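Local coordinates for ThiJ/PfpI family protein (Pseudomonas syringae pv. tomato, PDB 3EWN), which is of unknown function but belongs to the DJ-1/PfpI family of the class I glutamine amidotransferase-like clan, whose better-known members include proteases, chaperones and glyoxalase-like enzymes, at residues G126-G131 with D149-F154; G138-S143 with G155-E160. One frame throughout, in Å; residues are numbered along the deposited sequence.

Contact 1 of 2, residues G126-G131 with D149-F154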
ATOM      1  N   GLY A 126       4.915  12.954   6.084  1.00  6.59           N
ATOM      2  CA  GLY A 126       4.569  12.757   7.477  1.00  6.95           C
ATOM      3  C   GLY A 126       5.633  13.364   8.381  1.00  6.32           C
ATOM      4  O   GLY A 126       5.367  13.687   9.534  1.00  5.18           O
ATOM      5  N   SER A 127       6.847  13.523   7.863  1.00  5.91           N
ATOM      6  CA  SER A 127       7.906  14.101   8.678  1.00  6.04           C
ATOM      7  C   SER A 127       7.664  15.586   8.967  1.00  7.63           C
ATOM      8  O   SER A 127       8.320  16.163   9.828  1.00  7.55           O
ATOM      9  CB  SER A 127       9.279  13.881   8.025  1.00  7.09           C
ATOM     10  OG  SER A 127       9.244  14.085   6.624  1.00  7.13           O
ATOM     11  N   LEU A 128       6.727  16.206   8.253  1.00  7.49           N
ATOM     12  CA  LEU A 128       6.411  17.612   8.514  1.00  7.41           C
ATOM     13  C   LEU A 128       5.627  17.642   9.826  1.00  7.06           C
ATOM     14  O   LEU A 128       5.730  18.586  10.605  1.00  6.99           O
ATOM     15  CB  LEU A 128       5.547  18.214   7.399  1.00  5.96           C
ATOM     16  CG  LEU A 128       6.116  18.361   5.984  1.00  6.53           C
ATOM     17  CD1 LEU A 128       5.048  18.996   5.093  1.00  6.84           C
ATOM     18  CD2 LEU A 128       7.382  19.212   5.982  1.00  8.75           C
ATOM     19  N   ILE A 129       4.840  16.596  10.060  1.00  6.08           N
ATOM     20  CA  ILE A 129       4.053  16.502  11.279  1.00  6.42           C
ATOM     21  C   ILE A 129       4.992  16.272  12.462  1.00  6.84           C
ATOM     22  O   ILE A 129       4.832  16.898  13.508  1.00  7.09           O
ATOM     23  CB  ILE A 129       3.012  15.355  11.187  1.00  4.51           C
ATOM     24  CG1 ILE A 129       1.977  15.682  10.106  1.00  5.11           C
ATOM     25  CG2 ILE A 129       2.334  15.146  12.543  1.00  6.13           C
ATOM     26  CD1 ILE A 129       1.011  14.531   9.790  1.00  7.17           C
ATOM     27  N   LEU A 130       5.979  15.389  12.289  1.00  6.68           N
ATOM     28  CA  LEU A 130       6.949  15.111  13.351  1.00  7.63           C
ATOM     29  C   LEU A 130       7.713  16.387  13.681  1.00  8.03           C
ATOM     30  O   LEU A 130       7.981  16.686  14.845  1.00  8.03           O
ATOM     31  CB  LEU A 130       7.965  14.045  12.913  1.00  7.99           C
ATOM     32  CG  LEU A 130       7.497  12.626  12.600  1.00  7.58           C
ATOM     33  CD1 LEU A 130       8.720  11.751  12.363  1.00  7.68           C
ATOM     34  CD2 LEU A 130       6.664  12.075  13.748  1.00  8.28           C
ATOM     35  N   GLY A 131       8.077  17.129  12.642  1.00  6.86           N
ATOM     36  CA  GLY A 131       8.816  18.360  12.851  1.00  7.16           C
ATOM     37  C   GLY A 131       7.984  19.419  13.546  1.00  8.18           C
ATOM     38  O   GLY A 131       8.440  20.052  14.495  1.00  8.82           O
ATOM     39  N   ASP A 149      13.421  19.758   2.183  1.00 11.57           N
ATOM     40  CA  ASP A 149      14.187  20.875   2.723  1.00 12.79           C
ATOM     41  C   ASP A 149      13.445  21.706   3.758  1.00 12.62           C
ATOM     42  O   ASP A 149      14.072  22.355   4.595  1.00 12.48           O
ATOM     43  CB  ASP A 149      14.686  21.780   1.596  1.00 16.24           C
ATOM     44  CG  ASP A 149      15.772  21.127   0.773  1.00 19.03           C
ATOM     45  OD1 ASP A 149      16.658  20.482   1.372  1.00 21.73           O
ATOM     46  OD2 ASP A 149      15.747  21.261  -0.464  1.00 24.31           O
ATOM     47  N   ALA A 150      12.117  21.688   3.712  1.00 11.20           N
ATOM     48  CA  ALA A 150      11.326  22.452   4.671  1.00 10.85           C
ATOM     49  C   ALA A 150      11.606  22.001   6.103  1.00 10.54           C
ATOM     50  O   ALA A 150      11.493  22.791   7.041  1.00 11.60           O
ATOM     51  CB  ALA A 150       9.831  22.303   4.359  1.00  9.97           C
ATOM     52  N   LEU A 151      11.986  20.735   6.263  1.00  9.95           N
ATOM     53  CA  LEU A 151      12.258  20.164   7.579  1.00  8.51           C
ATOM     54  C   LEU A 151      13.263  20.955   8.414  1.00  9.58           C
ATOM     55  O   LEU A 151      13.195  20.944   9.644  1.00  8.62           O
ATOM     56  CB  LEU A 151      12.743  18.717   7.436  1.00  7.60           C
ATOM     57  CG  LEU A 151      11.731  17.729   6.848  1.00  8.82           C
ATOM     58  CD1 LEU A 151      12.403  16.377   6.634  1.00  8.43           C
ATOM     59  CD2 LEU A 151      10.529  17.609   7.787  1.00  9.41           C
ATOM     60  N   ALA A 152      14.189  21.636   7.745  1.00  8.12           N
ATOM     61  CA  ALA A 152      15.203  22.437   8.430  1.00  9.19           C
ATOM     62  C   ALA A 152      14.559  23.486   9.334  1.00  9.79           C
ATOM     63  O   ALA A 152      15.123  23.871  10.360  1.00  9.25           O
ATOM     64  CB  ALA A 152      16.110  23.118   7.399  1.00  9.22           C
ATOM     65  N   GLY A 153      13.375  23.946   8.942  1.00 10.09           N
ATOM     66  CA  GLY A 153      12.675  24.948   9.723  1.00 10.31           C
ATOM     67  C   GLY A 153      12.215  24.438  11.074  1.00  9.62           C
ATOM     68  O   GLY A 153      11.946  25.226  11.979  1.00 12.17           O
ATOM     69  N   PHE A 154      12.121  23.117  11.210  1.00  9.86           N
ATOM     70  CA  PHE A 154      11.692  22.503  12.461  1.00  9.07           C
ATOM     71  C   PHE A 154      12.898  22.061  13.279  1.00  9.45           C
ATOM     72  O   PHE A 154      12.749  21.396  14.299  1.00  9.33           O
ATOM     73  CB  PHE A 154      10.802  21.286  12.185  1.00  9.51           C
ATOM     74  CG  PHE A 154       9.539  21.609  11.441  1.00 10.31           C
ATOM     75  CD1 PHE A 154       8.593  22.473  11.985  1.00 10.83           C
ATOM     76  CD2 PHE A 154       9.282  21.025  10.204  1.00 10.56           C
ATOM     77  CE1 PHE A 154       7.407  22.756  11.306  1.00 12.86           C
ATOM     78  CE2 PHE A 154       8.102  21.300   9.518  1.00 11.34           C
ATOM     79  CZ  PHE A 154       7.162  22.163  10.070  1.00 11.20           C
TER
HETATM   80  O   HOH W   1      11.058  19.374  15.294  1.00  9.41           O
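Ala150 begins the contact by placing its CB 4.3 Å from CD2 of Leu128, where a short 3-10 segment packs on the helix that follows strand 119-123. In DJ-1/PfpI relatives this strand-to-helix junction is the nucleophile elbow, and a similar role here is plausible but unproven. Helix 231-240 packs over this side, with Phe233 against Leu128 and Ala237 and Asp238 against Ala150.

Leu151 comes next and reaches in with both methyls. Its CD2 comes 3.3 Å from the Ser127 carbonyl O, the same oxygen that accepts the helical bond from Gly131 N. CD2 also meets Leu128 CD2 at 4.0 Å, the two leucine side chains crossing at about a right angle. CD1 instead lies 3.9 Å from Ser127 OG. That hydroxyl lies within hydrogen-bonding distance of the carbonyl oxygens of Cys124 and Thr142, which its single proton can serve only in turn or shared; against the Leu151 methyls the contact is van der Waals.

Phe154 closes the segment by laying its ring against the helix backbone. Gly131 C sits over one face, offset toward the rim and 3.4 Å from Phe154 CG; because Gly131 carries no side chain, the ring can come this close to the main chain. Farther round the ring, CE2 lies 4.2 Å from Leu128 CD2. No direct hydrogen bond joins the segments, but one water bridges them, donating to both Gly131 O and Phe154 O at 2.8 Å each.

Contact 2 of 2, residues G138-S143 with G155-E160; sequences GYKATS and GAIPTE
The carbonyl group of Ile157 is approached from opposite faces of its plane: Ala141 N comes from one side, 3.1 Å from Ile157 O, and Thr159 OG1 from the other, at 2.9 Å. Both donors stand well out of the plane, by 39° and 35°, and the oxygen thus accepts two hydrogen bonds. With OG1 held there, Lys140 CB packs 3.4 Å from Thr159 OG1. The lysine chain then bends at CG-CD (chi3 59°), putting CE back within 3.5 Å of the same hydroxyl oxygen.

Around this centre runs a small parallel two-stranded ladder. Ile157 N donates to Tyr139 O at 2.9 Å, and Thr159 N donates to Ala141 O at 3.0 Å. At the outer end Gly138 N donates to Gly155 O at 2.7 Å; both glycines have positive phi. Lys140 and Ile157 share one face of the ladder, Lys140 CG lying 4.0 Å from Ile157 CB, while Ala141 and Pro158 point to the other.

The pair does not belong to the main sheet but lies beside its edge. Val164 of strand 163-166 touches Lys140, Thr142 and Thr159. Thr142 OG1 bonds to Ala161 O, and Thr142 N to Thr171 OG1 in strand 169-172. Farther out, Tyr139 makes cation-pi contacts with Arg167 and Arg169, fastening the start of the ladder to the hairpin of strands 163-166 and 169-172.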
ATOM      1  N   GLY A 138      17.332  18.687  15.852  1.00  9.11           N
ATOM      2  CA  GLY A 138      18.689  18.193  15.697  1.00  9.58           C
ATOM      3  C   GLY A 138      18.775  16.803  15.089  1.00  8.20           C
ATOM      4  O   GLY A 138      19.848  16.208  15.052  1.00  8.48           O
ATOM      5  N   TYR A 139      17.649  16.289  14.603  1.00  8.90           N
ATOM      6  CA  TYR A 139      17.605  14.952  14.010  1.00  7.31           C
ATOM      7  C   TYR A 139      17.641  14.949  12.493  1.00  9.00           C
ATOM      8  O   TYR A 139      16.994  15.773  11.847  1.00  7.59           O
ATOM      9  CB  TYR A 139      16.327  14.226  14.444  1.00  8.44           C
ATOM     10  CG  TYR A 139      16.319  13.794  15.885  1.00  7.46           C
ATOM     11  CD1 TYR A 139      16.816  12.550  16.260  1.00  8.03           C
ATOM     12  CD2 TYR A 139      15.845  14.648  16.882  1.00  8.43           C
ATOM     13  CE1 TYR A 139      16.847  12.165  17.599  1.00  8.56           C
ATOM     14  CE2 TYR A 139      15.870  14.278  18.210  1.00  9.50           C
ATOM     15  CZ  TYR A 139      16.372  13.039  18.566  1.00 10.54           C
ATOM     16  OH  TYR A 139      16.399  12.679  19.890  1.00 10.52           O
ATOM     17  N   LYS A 140      18.402  14.017  11.924  1.00  8.31           N
ATOM     18  CA  LYS A 140      18.450  13.879  10.477  1.00  7.97           C
ATOM     19  C   LYS A 140      17.120  13.225  10.121  1.00  7.47           C
ATOM     20  O   LYS A 140      16.615  12.383  10.865  1.00  7.73           O
ATOM     21  CB  LYS A 140      19.601  12.958  10.053  1.00  7.61           C
ATOM     22  CG  LYS A 140      20.970  13.591  10.132  1.00  9.70           C
ATOM     23  CD  LYS A 140      22.066  12.557   9.897  1.00 12.07           C
ATOM     24  CE  LYS A 140      21.934  11.873   8.548  1.00 14.26           C
ATOM     25  NZ  LYS A 140      22.971  10.811   8.384  1.00 16.57           N
ATOM     26  N   ALA A 141      16.547  13.616   8.992  1.00  7.93           N
ATOM     27  CA  ALA A 141      15.278  13.044   8.574  1.00  7.56           C
ATOM     28  C   ALA A 141      15.037  13.321   7.105  1.00  8.11           C
ATOM     29  O   ALA A 141      15.555  14.291   6.552  1.00  8.70           O
ATOM     30  CB  ALA A 141      14.140  13.625   9.412  1.00  8.26           C
ATOM     31  N   THR A 142      14.255  12.454   6.473  1.00  7.23           N
ATOM     32  CA  THR A 142      13.937  12.620   5.065  1.00  7.27           C
ATOM     33  C   THR A 142      12.443  12.888   4.930  1.00  7.25           C
ATOM     34  O   THR A 142      11.737  13.014   5.928  1.00  6.93           O
ATOM     35  CB  THR A 142      14.341  11.367   4.247  1.00  7.44           C
ATOM     36  OG1 THR A 142      14.106  11.612   2.853  1.00  9.94           O
ATOM     37  CG2 THR A 142      13.541  10.154   4.681  1.00  7.25           C
ATOM     38  N   SER A 143      11.962  12.991   3.699  1.00  7.81           N
ATOM     39  CA  SER A 143      10.549  13.258   3.458  1.00  7.48           C
ATOM     40  C   SER A 143      10.329  13.107   1.960  1.00  8.41           C
ATOM     41  O   SER A 143      11.214  12.635   1.251  1.00  7.87           O
ATOM     42  CB  SER A 143      10.220  14.690   3.888  1.00  8.76           C
ATOM     43  OG  SER A 143       8.822  14.915   3.945  1.00  7.40           O
ATOM     44  N   GLY A 155      14.091  22.415  12.810  1.00  8.52           N
ATOM     45  CA  GLY A 155      15.301  22.051  13.527  1.00 10.49           C
ATOM     46  C   GLY A 155      15.905  20.730  13.093  1.00  9.61           C
ATOM     47  O   GLY A 155      16.870  20.254  13.697  1.00 11.11           O
ATOM     48  N   ALA A 156      15.345  20.136  12.046  1.00  9.22           N
ATOM     49  CA  ALA A 156      15.852  18.868  11.544  1.00  8.10           C
ATOM     50  C   ALA A 156      16.958  19.102  10.524  1.00  8.18           C
ATOM     51  O   ALA A 156      17.199  20.233  10.095  1.00  9.37           O
ATOM     52  CB  ALA A 156      14.719  18.061  10.911  1.00  8.37           C
ATOM     53  N   ILE A 157      17.646  18.026  10.160  1.00  8.54           N
ATOM     54  CA  ILE A 157      18.711  18.092   9.175  1.00  8.16           C
ATOM     55  C   ILE A 157      18.211  17.306   7.975  1.00  8.91           C
ATOM     56  O   ILE A 157      18.231  16.074   7.976  1.00  8.93           O
ATOM     57  CB  ILE A 157      20.017  17.453   9.704  1.00  7.96           C
ATOM     58  CG1 ILE A 157      20.499  18.216  10.940  1.00  9.73           C
ATOM     59  CG2 ILE A 157      21.092  17.489   8.628  1.00  8.45           C
ATOM     60  CD1 ILE A 157      21.684  17.565  11.631  1.00 12.49           C
ATOM     61  N   PRO A 158      17.716  18.010   6.947  1.00  9.38           N
ATOM     62  CA  PRO A 158      17.214  17.324   5.753  1.00  9.43           C
ATOM     63  C   PRO A 158      18.292  16.411   5.179  1.00 10.39           C
ATOM     64  O   PRO A 158      19.405  16.858   4.903  1.00 10.98           O
ATOM     65  CB  PRO A 158      16.862  18.480   4.817  1.00 10.32           C
ATOM     66  CG  PRO A 158      16.451  19.556   5.770  1.00 11.11           C
ATOM     67  CD  PRO A 158      17.523  19.465   6.832  1.00 10.19           C
ATOM     68  N   THR A 159      17.955  15.136   5.005  1.00 10.04           N
ATOM     69  CA  THR A 159      18.891  14.144   4.484  1.00  9.67           C
ATOM     70  C   THR A 159      18.287  13.422   3.278  1.00 11.38           C
ATOM     71  O   THR A 159      17.201  12.852   3.376  1.00  8.60           O
ATOM     72  CB  THR A 159      19.222  13.101   5.568  1.00 10.96           C
ATOM     73  OG1 THR A 159      19.589  13.776   6.778  1.00 11.38           O
ATOM     74  CG2 THR A 159      20.370  12.209   5.121  1.00 12.17           C
ATOM     75  N   GLU A 160      18.988  13.432   2.147  1.00 11.34           N
ATOM     76  CA  GLU A 160      18.460  12.771   0.959  1.00 13.14           C
ATOM     77  C   GLU A 160      18.817  11.292   0.892  1.00 12.73           C
ATOM     78  O   GLU A 160      19.853  10.913   0.350  1.00 13.75           O
ATOM     79  CB  GLU A 160      18.937  13.463  -0.325  1.00 16.85           C
ATOM     80  CG  GLU A 160      18.025  13.173  -1.523  1.00 20.23           C
ATOM     81  CD  GLU A 160      18.556  13.702  -2.846  1.00 24.23           C
ATOM     82  OE1 GLU A 160      19.289  14.713  -2.847  1.00 22.77           O
ATOM     83  OE2 GLU A 160      18.217  13.112  -3.895  1.00 25.54           O
TER

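Contacts 1 and 2 lie with their centres about 8 Å apart on the same side of the chain's centre, and their segments alternate in sequence: helix 126-132, strand 140-141, the 3-10 segment 149-154, then strand 157-158. Because of this crossing, the 3-10 segment docks on the helix while the strand after it pairs with the strand that follows the helix. Leu151 ties the two together: its CD1 packs 3.5 Å from Thr142 O, and its carbonyl O packs on Ala156 CB. The helix of contact 1 rests on strand 119-123 and is covered by helix 231-240, whereas contact 2 lies against strand 163-166 at the sheet edge.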